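Local coordinates for HepC.19480.a.B1 (Helicobacter pylori, PDB 6MTZ), which is of unknown function but is probably a phosphoesterase of the DHH family, whose members hydrolyse phosphate esters with divalent metal ions held by aspartates and histidines, at residues 15-21 against 70-74; 27-32 against 133-139. One frame throughout, in Å; residues are numbered along the deposited sequence.

Contact 1: residues 15-21 against 70-74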
loop_
_atom_site.group_PDB
_atom_site.type_symbol
_atom_site.label_atom_id
_atom_site.label_comp_id
_atom_site.label_asym_id
_atom_site.label_seq_id
_atom_site.Cartn_x
_atom_site.Cartn_y
_atom_site.Cartn_z
ATOM N N SER A 15 -4.750 6.619 5.084
ATOM C CA SER A 15 -5.784 6.765 4.058
ATOM C C SER A 15 -6.124 5.410 3.444
ATOM O O SER A 15 -5.438 4.406 3.665
ATOM C CB SER A 15 -5.356 7.745 2.948
ATOM O OG SER A 15 -6.486 8.155 2.195
ATOM N N HIS A 16 -7.202 5.397 2.659
ATOM C CA HIS A 16 -7.672 4.184 1.987
ATOM C C HIS A 16 -6.711 3.834 0.840
ATOM O O HIS A 16 -5.641 4.425 0.700
ATOM C CB HIS A 16 -9.103 4.393 1.505
ATOM C CG HIS A 16 -9.818 3.137 1.097
ATOM N ND1 HIS A 16 -9.897 2.029 1.907
ATOM C CD2 HIS A 16 -10.511 2.830 -0.029
ATOM C CE1 HIS A 16 -10.599 1.088 1.298
ATOM N NE2 HIS A 16 -10.985 1.547 0.124
ATOM N N ILE A 17 -7.094 2.891 -0.020
ATOM C CA ILE A 17 -6.193 2.384 -1.051
ATOM C C ILE A 17 -6.637 2.681 -2.476
ATOM O O ILE A 17 -5.858 2.421 -3.396
ATOM C CB ILE A 17 -5.951 0.866 -0.905
ATOM C CG1 ILE A 17 -7.284 0.109 -0.916
ATOM C CG2 ILE A 17 -5.117 0.574 0.335
ATOM C CD1 ILE A 17 -7.131 -1.335 -1.265
ATOM N N ASP A 18 -7.830 3.197 -2.732
ATOM C CA ASP A 18 -8.207 3.373 -4.134
ATOM C C ASP A 18 -7.724 4.752 -4.613
ATOM O O ASP A 18 -6.876 5.378 -3.971
ATOM C CB ASP A 18 -9.715 3.166 -4.292
ATOM C CG ASP A 18 -10.513 4.099 -3.401
ATOM O OD1 ASP A 18 -9.901 4.955 -2.729
ATOM O OD2 ASP A 18 -11.749 3.984 -3.366
ATOM N N LEU A 19 -8.259 5.251 -5.729
ATOM C CA LEU A 19 -7.806 6.537 -6.261
ATOM C C LEU A 19 -8.061 7.672 -5.264
ATOM O O LEU A 19 -7.183 8.502 -5.011
ATOM C CB LEU A 19 -8.506 6.833 -7.594
ATOM C CG LEU A 19 -8.357 8.277 -8.123
ATOM C CD1 LEU A 19 -6.922 8.581 -8.482
ATOM C CD2 LEU A 19 -9.230 8.565 -9.337
ATOM N N ASP A 20 -9.280 7.750 -4.721
ATOM C CA ASP A 20 -9.569 8.762 -3.704
ATOM C C ASP A 20 -8.609 8.616 -2.528
ATOM O O ASP A 20 -8.023 9.598 -2.054
ATOM C CB ASP A 20 -11.036 8.637 -3.244
ATOM C CG ASP A 20 -11.555 9.887 -2.500
ATOM O OD1 ASP A 20 -10.867 10.923 -2.470
ATOM O OD2 ASP A 20 -12.679 9.829 -1.942
ATOM N N GLY A 21 -8.395 7.373 -2.075
ATOM C CA GLY A 21 -7.535 7.156 -0.925
ATOM C C GLY A 21 -6.101 7.606 -1.142
ATOM O O GLY A 21 -5.491 8.205 -0.251
ATOM N N SER A 70 -8.103 9.857 6.370
ATOM C CA SER A 70 -8.924 10.270 5.241
ATOM C C SER A 70 -9.479 9.049 4.526
ATOM O O SER A 70 -8.778 8.044 4.371
ATOM C CB SER A 70 -8.123 11.121 4.235
ATOM O OG SER A 70 -6.925 10.453 3.873
ATOM N N ASP A 71 -10.748 9.148 4.106
ATOM C CA ASP A 71 -11.401 8.185 3.225
ATOM C C ASP A 71 -11.630 6.838 3.900
ATOM O O ASP A 71 -11.729 5.801 3.229
ATOM C CB ASP A 71 -10.606 7.995 1.926
ATOM C CG ASP A 71 -11.452 7.435 0.803
ATOM O OD1 ASP A 71 -12.691 7.683 0.805
ATOM O OD2 ASP A 71 -10.879 6.735 -0.067
ATOM N N LEU A 72 -11.691 6.831 5.219
ATOM C CA LEU A 72 -11.962 5.625 5.983
ATOM C C LEU A 72 -13.000 5.965 7.035
ATOM O O LEU A 72 -12.989 7.073 7.586
ATOM C CB LEU A 72 -10.694 5.100 6.647
ATOM C CG LEU A 72 -9.551 4.658 5.730
ATOM C CD1 LEU A 72 -8.238 4.759 6.480
ATOM C CD2 LEU A 72 -9.757 3.229 5.232
ATOM N N ASN A 73 -13.906 5.042 7.311
ATOM C CA ASN A 73 -14.777 5.229 8.458
ATOM C C ASN A 73 -14.350 4.268 9.550
ATOM O O ASN A 73 -13.918 3.147 9.269
ATOM C CB ASN A 73 -16.259 5.066 8.109
ATOM C CG ASN A 73 -16.627 3.681 7.698
ATOM O OD1 ASN A 73 -15.977 3.079 6.847
ATOM N ND2 ASN A 73 -17.709 3.166 8.282
ATOM N N LEU A 74 -14.404 4.742 10.787
ATOM C CA LEU A 74 -14.052 3.946 11.949
ATOM C C LEU A 74 -15.330 3.496 12.633
ATOM O O LEU A 74 -16.342 4.207 12.619
ATOM C CB LEU A 74 -13.178 4.752 12.920
ATOM C CG LEU A 74 -11.949 5.478 12.341
ATOM C CD1 LEU A 74 -11.261 6.336 13.405
ATOM C CD2 LEU A 74 -10.966 4.486 11.753
HETATM O O HOH W 1 -12.781 5.526 -1.433
#
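The carboxylate of Asp-71 overlaps the backbone turn that starts helix 19-29, with 15-21 covering 82 Å² of the residue. Its OD2 lies 3.3 Å from His-16 CB and 3.3 Å from Asp-18 OD1, while its OD1 is 3.5 Å from Asp-20 OD2. Each carboxylate pair brings two acceptors of like charge together without a hydrogen bond. Water 1 bridges the first pair, 2.7 Å from Asp-18 OD2 and 2.6 Å from Asp-71 OD2, though acceptors in reach outnumber its protons. Strands 10-15 and 64-70 are parallel neighbours, and both segments leave at their C-terminal ends, where alpha/beta folds of this type place their active sites. The sequence His-Ile-Asp-Leu-Asp-Gly, with Asp-71 and the nearby Asp-102, His-103 and His-104, matches the metal-site motifs of DHH phosphoesterases; this acidic cluster is probably the metal site. Asp-18 also N-caps the helix: Gly-21 N donates to Asp-18 OD1 at 2.9 Å and 158°. Glycine suits this position, since an ideal CB on Gly-21 would fall 2.5 Å from His-16 C. Asp-20 also accepts hydrogen bonds from the backbone N of Thr-126 (OD1) and Ala-125 (OD2), and its OD2 lies close to the like-charged Asp-159. Beneath the acidic groups, Ser-15 OG donates to Gly-21 O at 2.6 Å and lies 2.9 Å from Ser-70 OG, itself hydrogen-bonded to His-13. Leu-72 CD2 packs obliquely against the His-16 ring, 3.5 Å from ND1.

Contact 2: residues 27-32 against 133-139; sequences VSKQFF and LKKHYAI
Build 27-32 as the end of helix 19-29 passing into a loop, with Phe-31 N and Phe-32 N both bonded to Ser-28 O (3.0 and 3.2 Å) and Phe-32 turned to phi/psi -117/119. Build 133-136 as the last turn of helix 125-136, with Tyr-137 N 2.7 Å from Leu-133 O; Tyr-137 is first to leave helical angles, and an extended course (-133/145, -72/135, -66/139) carries the chain through Ile-139. The closest CA pair is Phe-31 with Ile-139, 4.7 Å. Phe-31 (chi1 m, chi2 85°) is the main bump, filling the hollow formed as 133-139 bends. Leu-133 CB covers one face, 3.9 Å from the ring centroid and 9° off its normal, a CH-pi contact; Ile-139 CG1 covers the opposite face, and Tyr-137 O meets the edge, 3.3 Å from CE2. Leu-133 (m, t) is the reciprocal projection: its CD1 is 3.6 Å from Ser-28 CA, 3.9 Å from Phe-31 CD1 and 4.2 Å from Val-27 CG1. Phe-32 (m) directs its edge at the face of Tyr-137 (m), a T-shaped pair with centroids 4.9 Å apart and planes at 71°. This is packing between two helix C-termini, with helix 145-159 touching Val-27, Gln-30 and Ile-139. The side-chain contacts are mainly apolar and aromatic, with backbone carbonyls near the Phe-31 ring and no hydrogen bonds between the segments, so the fit rests mainly on complementary shape.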
loop_
_atom_site.group_PDB
_atom_site.type_symbol
_atom_site.label_atom_id
_atom_site.label_comp_id
_atom_site.label_asym_id
_atom_site.label_seq_id
_atom_site.Cartn_x
_atom_site.Cartn_y
_atom_site.Cartn_z
ATOM N N VAL A 27 -2.122 14.927 -2.060
ATOM C CA VAL A 27 -2.453 16.272 -1.612
ATOM C C VAL A 27 -1.676 16.605 -0.350
ATOM O O VAL A 27 -1.017 17.648 -0.267
ATOM C CB VAL A 27 -3.970 16.406 -1.402
ATOM C CG1 VAL A 27 -4.285 17.655 -0.565
ATOM C CG2 VAL A 27 -4.698 16.452 -2.756
ATOM N N SER A 28 -1.706 15.706 0.643
ATOM C CA SER A 28 -1.069 16.024 1.919
ATOM C C SER A 28 0.432 16.180 1.771
ATOM O O SER A 28 1.034 16.981 2.490
ATOM C CB SER A 28 -1.377 14.967 2.977
ATOM O OG SER A 28 -0.783 13.724 2.667
ATOM N N LYS A 29 1.060 15.416 0.861
ATOM C CA LYS A 29 2.505 15.591 0.654
ATOM C C LYS A 29 2.836 16.943 0.028
ATOM O O LYS A 29 3.993 17.376 0.082
ATOM C CB LYS A 29 3.076 14.469 -0.222
ATOM C CG LYS A 29 3.306 13.165 0.531
ATOM C CD LYS A 29 3.203 11.962 -0.380
ATOM C CE LYS A 29 4.567 11.489 -0.785
ATOM N NZ LYS A 29 5.240 10.895 0.376
ATOM N N GLN A 30 1.854 17.627 -0.557
ATOM C CA GLN A 30 2.118 18.969 -1.054
ATOM C C GLN A 30 2.199 19.993 0.070
ATOM O O GLN A 30 2.677 21.107 -0.165
ATOM C CB GLN A 30 1.052 19.360 -2.079
ATOM C CG GLN A 30 1.105 18.475 -3.351
ATOM C CD GLN A 30 2.267 18.837 -4.274
ATOM O OE1 GLN A 30 2.534 20.017 -4.519
ATOM N NE2 GLN A 30 2.972 17.820 -4.780
ATOM N N PHE A 31 1.794 19.636 1.292
ATOM C CA PHE A 31 1.763 20.597 2.387
ATOM C C PHE A 31 2.770 20.324 3.487
ATOM O O PHE A 31 3.221 21.271 4.128
ATOM C CB PHE A 31 0.359 20.670 3.005
ATOM C CG PHE A 31 -0.652 21.330 2.107
ATOM C CD1 PHE A 31 -1.316 20.595 1.135
ATOM C CD2 PHE A 31 -0.905 22.688 2.204
ATOM C CE1 PHE A 31 -2.237 21.207 0.276
ATOM C CE2 PHE A 31 -1.806 23.305 1.356
ATOM C CZ PHE A 31 -2.482 22.568 0.387
ATOM N N PHE A 32 3.154 19.072 3.719
ATOM C CA PHE A 32 3.889 18.720 4.930
ATOM C C PHE A 32 5.269 18.200 4.578
ATOM O O PHE A 32 5.395 17.184 3.887
ATOM C CB PHE A 32 3.108 17.696 5.746
ATOM C CG PHE A 32 1.834 18.245 6.298
ATOM C CD1 PHE A 32 1.836 19.428 7.015
ATOM C CD2 PHE A 32 0.639 17.588 6.100
ATOM C CE1 PHE A 32 0.669 19.946 7.520
ATOM C CE2 PHE A 32 -0.533 18.094 6.609
ATOM C CZ PHE A 32 -0.517 19.277 7.315
ATOM N N LEU A 133 -6.613 21.235 4.370
ATOM C CA LEU A 133 -5.203 21.610 4.450
ATOM C C LEU A 133 -4.984 23.029 3.935
ATOM O O LEU A 133 -4.237 23.808 4.542
ATOM C CB LEU A 133 -4.335 20.603 3.674
ATOM C CG LEU A 133 -4.369 19.175 4.227
ATOM C CD1 LEU A 133 -3.343 18.277 3.525
ATOM C CD2 LEU A 133 -4.133 19.191 5.738
ATOM N N LYS A 134 -5.626 23.388 2.819
ATOM C CA LYS A 134 -5.420 24.718 2.248
ATOM C C LYS A 134 -5.858 25.810 3.217
ATOM O O LYS A 134 -5.217 26.865 3.303
ATOM C CB LYS A 134 -6.172 24.849 0.921
ATOM C CG LYS A 134 -5.866 26.128 0.147
ATOM C CD LYS A 134 -4.431 26.176 -0.397
ATOM C CE LYS A 134 -4.181 27.511 -1.130
ATOM N NZ LYS A 134 -2.811 27.624 -1.763
ATOM N N LYS A 135 -6.945 25.574 3.962
ATOM C CA LYS A 135 -7.414 26.584 4.906
ATOM C C LYS A 135 -6.411 26.829 6.027
ATOM O O LYS A 135 -6.351 27.945 6.564
ATOM C CB LYS A 135 -8.779 26.196 5.495
ATOM C CG LYS A 135 -9.941 26.338 4.509
ATOM C CD LYS A 135 -11.183 26.917 5.150
ATOM C CE LYS A 135 -12.265 25.890 5.361
ATOM N NZ LYS A 135 -13.571 26.557 5.678
ATOM N N HIS A 136 -5.595 25.827 6.372
ATOM C CA HIS A 136 -4.774 25.893 7.578
ATOM C C HIS A 136 -3.272 25.932 7.334
ATOM O O HIS A 136 -2.550 26.424 8.203
ATOM C CB HIS A 136 -5.106 24.713 8.513
ATOM C CG HIS A 136 -6.511 24.771 9.025
ATOM N ND1 HIS A 136 -7.543 24.057 8.455
ATOM C CD2 HIS A 136 -7.076 25.545 9.985
ATOM C CE1 HIS A 136 -8.677 24.355 9.068
ATOM N NE2 HIS A 136 -8.420 25.260 9.998
ATOM N N TYR A 137 -2.782 25.452 6.190
ATOM C CA TYR A 137 -1.351 25.349 5.950
ATOM C C TYR A 137 -0.996 25.903 4.574
ATOM O O TYR A 137 -1.759 25.761 3.614
ATOM C CB TYR A 137 -0.901 23.880 6.060
ATOM C CG TYR A 137 -1.283 23.264 7.383
ATOM C CD1 TYR A 137 -0.567 23.554 8.546
ATOM C CD2 TYR A 137 -2.374 22.407 7.476
ATOM C CE1 TYR A 137 -0.934 22.990 9.776
ATOM C CE2 TYR A 137 -2.744 21.838 8.694
ATOM C CZ TYR A 137 -2.027 22.134 9.834
ATOM O OH TYR A 137 -2.404 21.560 11.028
ATOM N N ALA A 138 0.180 26.519 4.485
ATOM C CA ALA A 138 0.701 26.944 3.195
ATOM C C ALA A 138 1.152 25.739 2.371
ATOM O O ALA A 138 1.831 24.846 2.877
ATOM C CB ALA A 138 1.876 27.910 3.393
ATOM N N ILE A 139 0.779 25.714 1.089
ATOM C CA ILE A 139 1.317 24.695 0.193
ATOM C C ILE A 139 2.818 24.922 0.020
ATOM O O ILE A 139 3.287 26.064 -0.062
ATOM C CB ILE A 139 0.584 24.711 -1.162
ATOM C CG1 ILE A 139 1.054 23.530 -2.022
ATOM C CG2 ILE A 139 0.773 26.059 -1.898
ATOM C CD1 ILE A 139 0.153 23.238 -3.188
#

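Helix 19-29 spans both contacts: its N-terminal turn belongs to contact 1 and its C-terminal end to contact 2. Their centres are 18 Å apart and their nearest atoms about 7 Å, so they do not touch. Helix 125-136 follows the same polarity: the backbone N atoms of Ala-125 and Thr-126 bond to Asp-20 in contact 1, whereas residues 133-136 pack in contact 2. A second connection runs through His-13 of strand 10-15, whose NE2 bonds to Ser-70 OG and whose ND1 bonds to Ser-28 OG. The acidic cluster of contact 1 is the likely metal site, and the apolar packing of contact 2 lies at the far end of the helices that start beside it.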